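'Carboxyl esterase 2 (Tuber melanosporum Mel28, PDB 5MIF) probably hydrolyses carboxylic esters, as a fungal member of an archaea-like carboxylesterase family with the alpha/beta hydrolase fold. Local coordinates at residues M184-D189 against P209-Q214; E278-V283 against A308-L313; L94-S99 against L177-T182; E271-F276 against Q301-R306. All coordinates share one frame; numbering follows the deposited sequence.

Contact 1 of 4, residues M184-D189 against P209-Q214; sequences MGFGGD and PLPKFQ
P211 lays its pyrrolidine ring over one face of F186 in a CH-pi contact. The evidence is the position of P211 CG, 3.6 Å from the centroid of the F186 ring and 15° off the ring normal. Of the ring atoms, F186 CD1 is nearest P211 CB and F186 CE2 nearest P211 CD, so three carbons of the proline span the face, and the two side chains cross at about a right angle. F186 and Q214 point to the same face of the sheet, where Q214 CG passes F186 CB at 4.1 Å; chi1 of -79° sets F186 CG anti to the carbonyl carbon. S196, V199 and S200 of helix 191-206 also touch F186, and F115 meets its ring edge-to-face. An alanine at F186 would probably leave P211 without a flat surface to lie on and open a gap beneath helix 191-206.

Two backbone hydrogen bonds join the segments. K212 N donates to M184 O at 2.7 Å, though bent to 142° at the hydrogen, and F186 N donates to F213 O at 2.9 Å. CA-H...O contacts flank them, G185 CA to F213 O at 3.2 Å and Q214 CA to F186 O at 3.3 Å. K212 NZ turns elsewhere, to N183 OD1.

These parallel neighbours are the two strands of a beta-alpha-beta crossover through helix 191-206. Strand 184-189 leads into what is probably the nucleophile elbow, of which G188 would be part. The chemistry implies a buried join in which two backbone bonds tie the segments, with F186 opposite Q214, while proline and aromatic carbons fill one side.

Contact 2 of 4, residues E278-V283 against A308-L313; sequences ETLIVV and AIIRVL
I281 and A308 make the shortest of five backbone hydrogen bonds between these parallel strands: I281 N donates to A308 O at 2.7 Å, with an angle of 179° at the hydrogen. The others follow in regular order, each at 2.9 Å: A308 N to T279 O, I310 N to I281 O, V283 N to I310 O and V312 N to V283 O. The strand axes lie 4.7 Å apart at closest approach and diverge by 12°. CA-H...O contacts supplement the bonds, for instance I309 CA to I281 O at 3.3 Å.

The side chains pack on both faces of the sheet. On the face of L280 and V282, L280 CD1 reaches A308 CB at 3.8 Å. Further along, V282 CG1 and V312 CG2 meet at 3.8 Å, the two side chains crossing obliquely, and F319 touches both valines. On the face of I281 and V283, V283 CG1 stands beside the backbone N (chi1 -65°), which leaves CG2 in the crowded position between N and the carbonyl carbon, 3.8 Å from R311 CB. The guanidinium of R311 is engaged farther off, where NE forms a salt bridge with E294.

Strand 307-312 is the outermost of the sheet within this chain, and R311 pairs antiparallel with a strand of the second subunit. The chemistry implies a hydrocarbon-lined join held by five main-chain bonds, with the sheet continuing across the dimer interface.

Contact 3 of 4, residues L94-S99 against L177-T182; sequences LYKPVS and LGVDPT
K96 and L94 reach L177 and V179 because their torsions direct the chains across from strand 90-97. L94 CG is anti to the backbone N (chi1 -178°), and the K96 chain, otherwise extended beyond CG, bends at chi3 (-86°), which places CE on the way to L177. Strand 90-97 belongs to the antiparallel end of the alpha/beta hydrolase sheet, while 177-182 carries the short strand 179-180, whose backbone bonds with L109. Here the two segments meet through side chains: the nearest CA atoms, those of L94 and L177, are 8.6 Å apart, too far for strand pairing.

The polar link is a single hydrogen bond from K96 NZ to L177 O, 3.1 Å long, with the donor tilted 29° from the carbonyl plane. K96 CE also lies 3.6 Å from L177 O, so the end of the lysine rests against this carbonyl.

Beneath it the leucine methyls divide the apolar work. L94 CD2 presses on L177 CB at 3.6 Å, and L94 CD1 approaches V179 CG1 at 4.1 Å as the two side chains slide past each other in opposite directions. A142 of strand 142-147 touches both K96 and V179, and K78 and L80 of strand 75-82 touch L177, which puts 177-182 against side chains of strands 75-82, 90-97 and 142-147.

G178 has positive phi, where a CB would jam against L177 O and crowd K96 NZ. Past V179 the chain turns a corner: T182 N donates to D180 OD1 at 3.0 Å, an Asx turn, and T182 OG1 adds a bond of 2.7 Å to D180 OD1 from the same face of the carboxylate.

Contact 4 of 4, residues E271-F276 against Q301-R306; sequences EDLAKF and QKLGVR
L303 and V305 press their methyls against the type I turn from L273 to F276. L303 CG is anti to its carbonyl carbon (chi1 -63°), and from it CD1 reaches L273 CB at 3.6 Å; L303 CB meanwhile faces A274 CB at 4.1 Å. V305 has CG1 anti to its backbone N (chi1 177°), an arrangement that splits the two methyls between different carbonyls. V305 CG2 lies 3.4 Å from L273 O and also close to A274 O, whereas V305 CG1 lies 3.6 Å from F276 O. An alanine in place of V305 would probably leave these three oxygens without the methyls against them and open a gap beside F276 CB.

The turn is closed by F276 N donating to L273 O at 2.9 Å. F276 has chi1 at -104°, away from the usual staggered values, and L273 CD2 sits 3.6 Å above one face of its ring, offset toward the rim. S200 and I204 of helix 191-206 also touch F276. On the other segment, after helix 290-302, G304 takes positive phi, with two bonds back into the last turn, a Schellman motif; G304 N to Q301 O is 3.0 Å.

No hydrogen bond crosses between the segments. The chemistry implies that the two segments are fitted together by apolar contact, aliphatic carbons lying against one another and against turn carbonyls, while each main-chain bend is closed by bonds of its own.

In the fold
Contacts 1 and 2 are two joins of one sheet, with the pairing of strands 213-217 and 279-284 between them, their centres about 15 Å apart. That pairing includes probable hydrogen bonds Q214 N to E278 O (3.0 Å) and Q214 O to L280 N (2.9 Å). Contact 4 flanks contact 2, and T279 N to R306 O (3.0 Å) probably ties the two together; both also touch the second subunit. Contact 3 is centred about 26 Å from contact 2 and about 15 Å from contact 1, where K212 CE packs on T182 O. Strand 184-189 leads to the probable nucleophile S190, and V283 lies near, without touching, the probable S190-H317-D287 triad.

Contact 1 of 4, residues M184-D189 against P209-Q214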
loop_
_atom_site.group_PDB
_atom_site.type_symbol
_atom_site.label_atom_id
_atom_site.label_comp_id
_atom_site.label_asym_id
_atom_site.label_seq_id
_atom_site.Cartn_x
_atom_site.Cartn_y
_atom_site.Cartn_z
ATOM N N MET A 184 8.151 3.671 -20.589
ATOM C CA MET A 184 8.934 2.649 -19.899
ATOM C C MET A 184 8.842 2.761 -18.388
ATOM O O MET A 184 8.905 3.856 -17.835
ATOM C CB MET A 184 10.406 2.745 -20.325
ATOM C CG MET A 184 11.293 1.599 -19.830
ATOM S SD MET A 184 13.027 1.812 -20.285
ATOM C CE MET A 184 12.916 1.665 -22.058
ATOM N N GLY A 185 8.724 1.615 -17.721
ATOM C CA GLY A 185 8.876 1.580 -16.287
ATOM C C GLY A 185 10.153 0.848 -15.903
ATOM O O GLY A 185 10.695 0.054 -16.693
ATOM N N PHE A 186 10.649 1.155 -14.707
ATOM C CA PHE A 186 11.679 0.372 -14.030
ATOM C C PHE A 186 11.057 -0.331 -12.837
ATOM O O PHE A 186 10.291 0.277 -12.086
ATOM C CB PHE A 186 12.832 1.242 -13.509
ATOM C CG PHE A 186 13.833 1.652 -14.543
ATOM C CD1 PHE A 186 13.668 1.340 -15.876
ATOM C CD2 PHE A 186 14.966 2.357 -14.158
ATOM C CE1 PHE A 186 14.617 1.745 -16.813
ATOM C CE2 PHE A 186 15.907 2.758 -15.078
ATOM C CZ PHE A 186 15.735 2.442 -16.413
ATOM N N GLY A 187 11.415 -1.592 -12.635
ATOM C CA GLY A 187 11.077 -2.284 -11.406
ATOM C C GLY A 187 12.294 -3.067 -10.918
ATOM O O GLY A 187 13.110 -3.520 -11.724
ATOM N N GLY A 188 12.430 -3.212 -9.606
ATOM C CA GLY A 188 13.492 -4.030 -9.050
ATOM C C GLY A 188 13.249 -4.308 -7.582
ATOM O O GLY A 188 12.727 -3.452 -6.864
ATOM N N ASP A 189 13.630 -5.504 -7.139
ATOM C CA ASP A 189 13.431 -5.924 -5.755
ATOM C C ASP A 189 14.775 -6.231 -5.101
ATOM O O ASP A 189 15.643 -6.869 -5.713
ATOM C CB ASP A 189 12.514 -7.153 -5.683
ATOM C CG ASP A 189 13.141 -8.381 -6.327
ATOM O OD1 ASP A 189 13.290 -8.390 -7.567
ATOM O OD2 ASP A 189 13.483 -9.330 -5.594
ATOM N N PRO A 209 17.531 8.639 -21.555
ATOM C CA PRO A 209 16.143 8.631 -21.063
ATOM C C PRO A 209 15.880 7.805 -19.796
ATOM O O PRO A 209 16.336 6.659 -19.648
ATOM C CB PRO A 209 15.360 8.052 -22.251
ATOM C CG PRO A 209 16.155 8.470 -23.438
ATOM C CD PRO A 209 17.597 8.383 -23.005
ATOM N N LEU A 210 15.151 8.440 -18.881
ATOM C CA LEU A 210 14.646 7.847 -17.649
ATOM C C LEU A 210 13.297 7.202 -17.886
ATOM O O LEU A 210 12.592 7.584 -18.805
ATOM C CB LEU A 210 14.510 8.913 -16.556
ATOM C CG LEU A 210 15.768 9.399 -15.851
ATOM C CD1 LEU A 210 15.434 10.657 -15.065
ATOM C CD2 LEU A 210 16.338 8.296 -14.938
ATOM N N PRO A 211 12.915 6.237 -17.043
ATOM C CA PRO A 211 11.567 5.680 -17.188
ATOM C C PRO A 211 10.507 6.668 -16.708
ATOM O O PRO A 211 10.852 7.585 -15.967
ATOM C CB PRO A 211 11.612 4.438 -16.292
ATOM C CG PRO A 211 12.556 4.850 -15.181
ATOM C CD PRO A 211 13.631 5.660 -15.888
ATOM N N LYS A 212 9.250 6.479 -17.104
ATOM C CA LYS A 212 8.165 7.338 -16.628
ATOM C C LYS A 212 7.866 7.064 -15.159
ATOM O O LYS A 212 7.374 7.927 -14.430
ATOM C CB LYS A 212 6.901 7.129 -17.462
ATOM C CG LYS A 212 6.706 8.142 -18.578
ATOM C CD LYS A 212 5.380 7.898 -19.283
ATOM C CE LYS A 212 5.312 8.607 -20.624
ATOM N NZ LYS A 212 4.014 8.297 -21.286
ATOM N N PHE A 213 8.162 5.847 -14.727
ATOM C CA PHE A 213 7.765 5.401 -13.408
ATOM C C PHE A 213 8.689 4.289 -12.925
ATOM O O PHE A 213 9.091 3.428 -13.703
ATOM C CB PHE A 213 6.300 4.939 -13.435
ATOM C CG PHE A 213 5.748 4.607 -12.089
ATOM C CD1 PHE A 213 5.645 5.579 -11.106
ATOM C CD2 PHE A 213 5.285 3.328 -11.816
ATOM C CE1 PHE A 213 5.130 5.277 -9.858
ATOM C CE2 PHE A 213 4.753 3.013 -10.571
ATOM C CZ PHE A 213 4.684 3.996 -9.581
ATOM N N GLN A 214 9.031 4.320 -11.641
ATOM C CA GLN A 214 9.970 3.355 -11.080
ATOM C C GLN A 214 9.395 2.759 -9.811
ATOM O O GLN A 214 8.877 3.487 -8.960
ATOM C CB GLN A 214 11.335 4.027 -10.797
ATOM C CG GLN A 214 12.327 3.179 -9.981
ATOM C CD GLN A 214 13.691 3.850 -9.809
ATOM O OE1 GLN A 214 14.722 3.315 -10.240
ATOM N NE2 GLN A 214 13.704 5.022 -9.161
#

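Contact 2 of 4, residues E278-V283 against A308-L313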
loop_
_atom_site.group_PDB
_atom_site.type_symbol
_atom_site.label_atom_id
_atom_site.label_comp_id
_atom_site.label_asym_id
_atom_site.label_seq_id
_atom_site.Cartn_x
_atom_site.Cartn_y
_atom_site.Cartn_z
ATOM N N GLU A 278 9.461 9.628 -11.018
ATOM C CA GLU A 278 8.548 9.380 -9.920
ATOM C C GLU A 278 8.611 7.905 -9.531
ATOM O O GLU A 278 8.662 7.003 -10.377
ATOM C CB GLU A 278 7.129 9.863 -10.215
ATOM C CG GLU A 278 6.236 9.029 -11.041
ATOM C CD GLU A 278 4.791 9.498 -10.873
ATOM O OE1 GLU A 278 4.442 9.940 -9.757
ATOM O OE2 GLU A 278 4.019 9.449 -11.849
ATOM N N THR A 279 8.659 7.692 -8.224
ATOM C CA THR A 279 9.018 6.410 -7.667
ATOM C C THR A 279 8.055 5.940 -6.579
ATOM O O THR A 279 7.653 6.714 -5.705
ATOM C CB THR A 279 10.440 6.498 -7.091
ATOM O OG1 THR A 279 11.363 6.728 -8.165
ATOM C CG2 THR A 279 10.797 5.251 -6.324
ATOM N N LEU A 280 7.674 4.670 -6.649
ATOM C CA LEU A 280 6.940 4.023 -5.569
ATOM C C LEU A 280 7.861 3.039 -4.837
ATOM O O LEU A 280 8.443 2.139 -5.455
ATOM C CB LEU A 280 5.705 3.294 -6.114
ATOM C CG LEU A 280 5.038 2.288 -5.172
ATOM C CD1 LEU A 280 4.404 2.980 -3.960
ATOM C CD2 LEU A 280 3.999 1.487 -5.914
ATOM N N ILE A 281 7.991 3.210 -3.525
ATOM C CA ILE A 281 8.791 2.296 -2.717
ATOM C C ILE A 281 7.926 1.500 -1.755
ATOM O O ILE A 281 7.126 2.058 -1.004
ATOM C CB ILE A 281 9.873 3.054 -1.931
ATOM C CG1 ILE A 281 10.790 3.788 -2.909
ATOM C CG2 ILE A 281 10.659 2.093 -1.025
ATOM C CD1 ILE A 281 11.778 4.733 -2.247
ATOM N N VAL A 282 8.078 0.185 -1.795
ATOM C CA VAL A 282 7.341 -0.704 -0.912
ATOM C C VAL A 282 8.351 -1.460 -0.052
ATOM O O VAL A 282 9.310 -2.009 -0.580
ATOM C CB VAL A 282 6.466 -1.683 -1.728
ATOM C CG1 VAL A 282 5.742 -2.636 -0.817
ATOM C CG2 VAL A 282 5.470 -0.901 -2.588
ATOM N N VAL A 283 8.158 -1.480 1.262
ATOM C CA VAL A 283 9.094 -2.186 2.150
ATOM C C VAL A 283 8.358 -3.179 3.047
ATOM O O VAL A 283 7.160 -3.030 3.309
ATOM C CB VAL A 283 9.912 -1.214 3.044
ATOM C CG1 VAL A 283 10.836 -0.338 2.193
ATOM C CG2 VAL A 283 8.978 -0.373 3.935
ATOM N N ALA A 308 6.182 7.858 -3.427
ATOM C CA ALA A 308 5.296 7.241 -2.454
ATOM C C ALA A 308 6.036 6.122 -1.722
ATOM O O ALA A 308 6.755 5.334 -2.338
ATOM C CB ALA A 308 4.039 6.711 -3.139
ATOM N N ILE A 309 5.865 6.062 -0.407
ATOM C CA ILE A 309 6.494 5.023 0.405
ATOM C C ILE A 309 5.469 4.289 1.268
ATOM O O ILE A 309 4.718 4.896 2.041
ATOM C CB ILE A 309 7.593 5.586 1.339
ATOM C CG1 ILE A 309 8.449 6.637 0.623
ATOM C CG2 ILE A 309 8.443 4.445 1.888
ATOM C CD1 ILE A 309 8.983 7.702 1.547
ATOM N N ILE A 310 5.454 2.974 1.126
ATOM C CA ILE A 310 4.509 2.123 1.818
ATOM C C ILE A 310 5.201 0.981 2.559
ATOM O O ILE A 310 6.017 0.257 1.988
ATOM C CB ILE A 310 3.500 1.554 0.824
ATOM C CG1 ILE A 310 2.405 2.587 0.555
ATOM C CG2 ILE A 310 2.872 0.291 1.339
ATOM C CD1 ILE A 310 1.589 2.225 -0.656
ATOM N N ARG A 311 4.863 0.837 3.834
ATOM C CA ARG A 311 5.361 -0.241 4.672
ATOM C C ARG A 311 4.261 -1.264 4.891
ATOM O O ARG A 311 3.166 -0.925 5.349
ATOM C CB ARG A 311 5.856 0.288 6.026
ATOM C CG ARG A 311 6.227 -0.830 7.021
ATOM C CD ARG A 311 6.395 -0.308 8.454
ATOM N NE ARG A 311 7.493 0.647 8.587
ATOM C CZ ARG A 311 7.976 1.076 9.754
ATOM N NH1 ARG A 311 7.446 0.648 10.898
ATOM N NH2 ARG A 311 8.981 1.945 9.777
ATOM N N VAL A 312 4.556 -2.516 4.565
ATOM C CA VAL A 312 3.602 -3.598 4.704
ATOM C C VAL A 312 3.862 -4.305 6.016
ATOM O O VAL A 312 4.948 -4.847 6.226
ATOM C CB VAL A 312 3.717 -4.606 3.535
ATOM C CG1 VAL A 312 2.570 -5.588 3.568
ATOM C CG2 VAL A 312 3.748 -3.873 2.215
ATOM N N LEU A 313 2.882 -4.302 6.908
ATOM C CA LEU A 313 3.098 -4.877 8.234
ATOM C C LEU A 313 2.968 -6.402 8.228
ATOM O O LEU A 313 2.243 -6.971 7.408
ATOM C CB LEU A 313 2.132 -4.270 9.252
ATOM C CG LEU A 313 2.620 -2.982 9.912
ATOM C CD1 LEU A 313 2.753 -1.838 8.883
ATOM C CD2 LEU A 313 1.705 -2.589 11.060
#

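Contact 3 of 4, residues L94-S99 against L177-T182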
loop_
_atom_site.group_PDB
_atom_site.type_symbol
_atom_site.label_atom_id
_atom_site.label_comp_id
_atom_site.label_asym_id
_atom_site.label_seq_id
_atom_site.Cartn_x
_atom_site.Cartn_y
_atom_site.Cartn_z
ATOM N N LEU A 94 12.155 -10.705 -23.349
ATOM C CA LEU A 94 11.025 -9.792 -23.511
ATOM C C LEU A 94 9.721 -10.573 -23.393
ATOM O O LEU A 94 9.418 -11.412 -24.235
ATOM C CB LEU A 94 11.079 -9.062 -24.851
ATOM C CG LEU A 94 9.956 -8.040 -25.118
ATOM C CD1 LEU A 94 10.039 -6.878 -24.127
ATOM C CD2 LEU A 94 9.996 -7.527 -26.549
ATOM N N TYR A 95 8.961 -10.301 -22.340
ATOM C CA TYR A 95 7.674 -10.955 -22.149
ATOM C C TYR A 95 6.533 -10.013 -22.507
ATOM O O TYR A 95 6.491 -8.885 -22.015
ATOM C CB TYR A 95 7.508 -11.428 -20.716
ATOM C CG TYR A 95 8.597 -12.343 -20.200
ATOM C CD1 TYR A 95 8.749 -13.645 -20.691
ATOM C CD2 TYR A 95 9.429 -11.929 -19.171
ATOM C CE1 TYR A 95 9.734 -14.493 -20.171
ATOM C CE2 TYR A 95 10.405 -12.749 -18.656
ATOM C CZ TYR A 95 10.560 -14.025 -19.149
ATOM O OH TYR A 95 11.545 -14.807 -18.591
ATOM N N LYS A 96 5.629 -10.469 -23.375
ATOM C CA LYS A 96 4.471 -9.669 -23.804
ATOM C C LYS A 96 3.144 -10.371 -23.556
ATOM O O LYS A 96 3.009 -11.551 -23.848
ATOM C CB LYS A 96 4.567 -9.329 -25.294
ATOM C CG LYS A 96 5.819 -8.601 -25.702
ATOM C CD LYS A 96 5.669 -8.016 -27.094
ATOM C CE LYS A 96 6.038 -9.063 -28.129
ATOM N NZ LYS A 96 5.747 -8.608 -29.504
ATOM N N PRO A 97 2.159 -9.648 -23.011
ATOM C CA PRO A 97 0.822 -10.240 -22.899
ATOM C C PRO A 97 0.228 -10.585 -24.282
ATOM O O PRO A 97 0.569 -9.970 -25.292
ATOM C CB PRO A 97 0.004 -9.133 -22.235
ATOM C CG PRO A 97 0.707 -7.866 -22.635
ATOM C CD PRO A 97 2.171 -8.218 -22.651
ATOM N N VAL A 98 -0.653 -11.572 -24.316
ATOM C CA VAL A 98 -1.309 -11.995 -25.553
ATOM C C VAL A 98 -2.313 -10.928 -26.018
ATOM O O VAL A 98 -2.727 -10.080 -25.231
ATOM C CB VAL A 98 -2.041 -13.337 -25.362
ATOM C CG1 VAL A 98 -1.083 -14.375 -24.841
ATOM C CG2 VAL A 98 -3.177 -13.170 -24.372
ATOM N N SER A 99 -2.694 -10.960 -27.293
ATOM C CA SER A 99 -3.652 -9.985 -27.829
ATOM C C SER A 99 -5.112 -10.309 -27.498
ATOM O O SER A 99 -5.420 -11.312 -26.845
ATOM C CB SER A 99 -3.497 -9.881 -29.342
ATOM O OG SER A 99 -2.151 -9.618 -29.691
ATOM N N LEU A 177 10.220 -4.489 -31.641
ATOM C CA LEU A 177 9.720 -5.646 -30.908
ATOM C C LEU A 177 8.287 -5.439 -30.440
ATOM O O LEU A 177 7.720 -6.291 -29.756
ATOM C CB LEU A 177 10.619 -5.946 -29.711
ATOM C CG LEU A 177 12.055 -6.343 -30.049
ATOM C CD1 LEU A 177 12.866 -6.476 -28.775
ATOM C CD2 LEU A 177 12.076 -7.633 -30.860
ATOM N N GLY A 178 7.712 -4.293 -30.787
ATOM C CA GLY A 178 6.318 -4.042 -30.473
ATOM C C GLY A 178 6.110 -3.403 -29.112
ATOM O O GLY A 178 5.023 -3.490 -28.553
ATOM N N VAL A 179 7.152 -2.784 -28.562
ATOM C CA VAL A 179 6.997 -2.066 -27.304
ATOM C C VAL A 179 7.349 -0.609 -27.517
ATOM O O VAL A 179 8.041 -0.248 -28.471
ATOM C CB VAL A 179 7.866 -2.646 -26.159
ATOM C CG1 VAL A 179 7.537 -4.110 -25.930
ATOM C CG2 VAL A 179 9.348 -2.453 -26.455
ATOM N N ASP A 180 6.867 0.225 -26.609
ATOM C CA ASP A 180 7.065 1.659 -26.709
ATOM C C ASP A 180 8.107 2.127 -25.704
ATOM O O ASP A 180 7.807 2.276 -24.523
ATOM C CB ASP A 180 5.725 2.376 -26.490
ATOM C CG ASP A 180 5.840 3.886 -26.566
ATOM O OD1 ASP A 180 6.914 4.407 -26.939
ATOM O OD2 ASP A 180 4.846 4.550 -26.209
ATOM N N PRO A 181 9.340 2.366 -26.172
ATOM C CA PRO A 181 10.414 2.774 -25.261
ATOM C C PRO A 181 10.159 4.117 -24.584
ATOM O O PRO A 181 10.798 4.412 -23.579
ATOM C CB PRO A 181 11.641 2.860 -26.182
ATOM C CG PRO A 181 11.292 2.000 -27.370
ATOM C CD PRO A 181 9.819 2.197 -27.554
ATOM N N THR A 182 9.226 4.906 -25.108
ATOM C CA THR A 182 8.874 6.172 -24.476
ATOM C C THR A 182 7.834 5.976 -23.382
ATOM O O THR A 182 7.505 6.911 -22.662
ATOM C CB THR A 182 8.325 7.194 -25.497
ATOM O OG1 THR A 182 6.965 6.870 -25.815
ATOM C CG2 THR A 182 9.152 7.185 -26.762
#

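Contact 4 of 4, residues E271-F276 against Q301-R306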
loop_
_atom_site.group_PDB
_atom_site.type_symbol
_atom_site.label_atom_id
_atom_site.label_comp_id
_atom_site.label_asym_id
_atom_site.label_seq_id
_atom_site.Cartn_x
_atom_site.Cartn_y
_atom_site.Cartn_z
ATOM N N GLU A 271 21.635 16.906 -6.081
ATOM C CA GLU A 271 21.425 17.387 -7.438
ATOM C C GLU A 271 21.020 16.258 -8.392
ATOM O O GLU A 271 20.171 16.442 -9.265
ATOM C CB GLU A 271 22.690 18.080 -7.950
ATOM C CG GLU A 271 22.602 18.535 -9.409
ATOM C CD GLU A 271 23.929 19.065 -9.948
ATOM O OE1 GLU A 271 24.651 19.748 -9.183
ATOM O OE2 GLU A 271 24.238 18.812 -11.138
ATOM N N ASP A 272 21.630 15.088 -8.229
ATOM C CA ASP A 272 21.277 13.929 -9.061
ATOM C C ASP A 272 19.924 13.331 -8.666
ATOM O O ASP A 272 19.078 13.098 -9.521
ATOM C CB ASP A 272 22.351 12.847 -8.968
ATOM C CG ASP A 272 23.635 13.237 -9.674
ATOM O OD1 ASP A 272 23.595 14.100 -10.587
ATOM O OD2 ASP A 272 24.687 12.671 -9.303
ATOM N N LEU A 273 19.730 13.095 -7.368
ATOM C CA LEU A 273 18.515 12.451 -6.879
ATOM C C LEU A 273 17.266 13.264 -7.179
ATOM O O LEU A 273 16.199 12.699 -7.428
ATOM C CB LEU A 273 18.603 12.213 -5.379
ATOM C CG LEU A 273 19.446 11.029 -4.931
ATOM C CD1 LEU A 273 19.171 10.746 -3.471
ATOM C CD2 LEU A 273 19.150 9.804 -5.790
ATOM N N ALA A 274 17.411 14.589 -7.196
ATOM C CA ALA A 274 16.297 15.489 -7.495
ATOM C C ALA A 274 15.771 15.253 -8.906
ATOM O O ALA A 274 14.662 15.668 -9.240
ATOM C CB ALA A 274 16.720 16.951 -7.316
ATOM N N LYS A 275 16.567 14.568 -9.728
ATOM C CA LYS A 275 16.180 14.268 -11.105
ATOM C C LYS A 275 15.617 12.857 -11.275
ATOM O O LYS A 275 15.347 12.430 -12.402
ATOM C CB LYS A 275 17.370 14.452 -12.050
ATOM C CG LYS A 275 17.898 15.890 -12.112
ATOM C CD LYS A 275 18.994 16.053 -13.145
ATOM C CE LYS A 275 19.658 17.422 -13.024
ATOM N NZ LYS A 275 20.991 17.485 -13.705
ATOM N N PHE A 276 15.419 12.139 -10.172
ATOM C CA PHE A 276 14.871 10.778 -10.272
ATOM C C PHE A 276 13.459 10.770 -10.840
ATOM O O PHE A 276 12.737 11.755 -10.729
ATOM C CB PHE A 276 14.874 10.073 -8.906
ATOM C CG PHE A 276 15.968 9.052 -8.755
ATOM C CD1 PHE A 276 17.264 9.330 -9.149
ATOM C CD2 PHE A 276 15.683 7.795 -8.257
ATOM C CE1 PHE A 276 18.266 8.375 -9.017
ATOM C CE2 PHE A 276 16.679 6.828 -8.132
ATOM C CZ PHE A 276 17.965 7.120 -8.505
ATOM N N GLN A 301 11.495 12.550 -1.480
ATOM C CA GLN A 301 10.389 13.450 -1.163
ATOM C C GLN A 301 10.887 14.871 -0.906
ATOM O O GLN A 301 10.401 15.827 -1.508
ATOM C CB GLN A 301 9.618 12.947 0.049
ATOM C CG GLN A 301 8.643 11.829 -0.279
ATOM C CD GLN A 301 7.903 11.328 0.941
ATOM O OE1 GLN A 301 8.173 11.754 2.069
ATOM N NE2 GLN A 301 6.944 10.432 0.723
ATOM N N LYS A 302 11.891 14.983 -0.047
ATOM C CA LYS A 302 12.527 16.259 0.294
ATOM C C LYS A 302 13.096 16.993 -0.922
ATOM O O LYS A 302 13.124 18.223 -0.963
ATOM C CB LYS A 302 13.637 15.996 1.311
ATOM C CG LYS A 302 14.635 17.115 1.508
ATOM C CD LYS A 302 15.656 16.719 2.570
ATOM C CE LYS A 302 16.998 17.408 2.351
ATOM N NZ LYS A 302 17.660 17.742 3.641
ATOM N N LEU A 303 13.508 16.241 -1.935
ATOM C CA LEU A 303 14.144 16.833 -3.109
ATOM C C LEU A 303 13.160 17.163 -4.206
ATOM O O LEU A 303 13.543 17.595 -5.290
ATOM C CB LEU A 303 15.231 15.909 -3.633
ATOM C CG LEU A 303 16.341 15.731 -2.606
ATOM C CD1 LEU A 303 17.334 14.667 -3.047
ATOM C CD2 LEU A 303 17.042 17.079 -2.415
ATOM N N GLY A 304 11.884 16.922 -3.936
ATOM C CA GLY A 304 10.826 17.323 -4.843
ATOM C C GLY A 304 10.464 16.285 -5.887
ATOM O O GLY A 304 9.728 16.577 -6.836
ATOM N N VAL A 305 10.968 15.066 -5.720
ATOM C CA VAL A 305 10.545 13.963 -6.585
ATOM C C VAL A 305 9.225 13.390 -6.072
ATOM O O VAL A 305 9.053 13.201 -4.862
ATOM C CB VAL A 305 11.619 12.854 -6.653
ATOM C CG1 VAL A 305 11.129 11.693 -7.486
ATOM C CG2 VAL A 305 12.916 13.411 -7.224
ATOM N N ARG A 306 8.276 13.121 -6.966
ATOM C CA ARG A 306 7.054 12.448 -6.525
ATOM C C ARG A 306 7.379 11.013 -6.094
ATOM O O ARG A 306 7.627 10.143 -6.930
ATOM C CB ARG A 306 5.977 12.453 -7.620
ATOM C CG ARG A 306 5.241 13.783 -7.761
ATOM C CD ARG A 306 4.058 13.700 -8.728
ATOM N NE ARG A 306 2.957 12.880 -8.208
ATOM C CZ ARG A 306 2.019 13.335 -7.375
ATOM N NH1 ARG A 306 2.068 14.597 -6.956
ATOM N NH2 ARG A 306 1.041 12.538 -6.946
#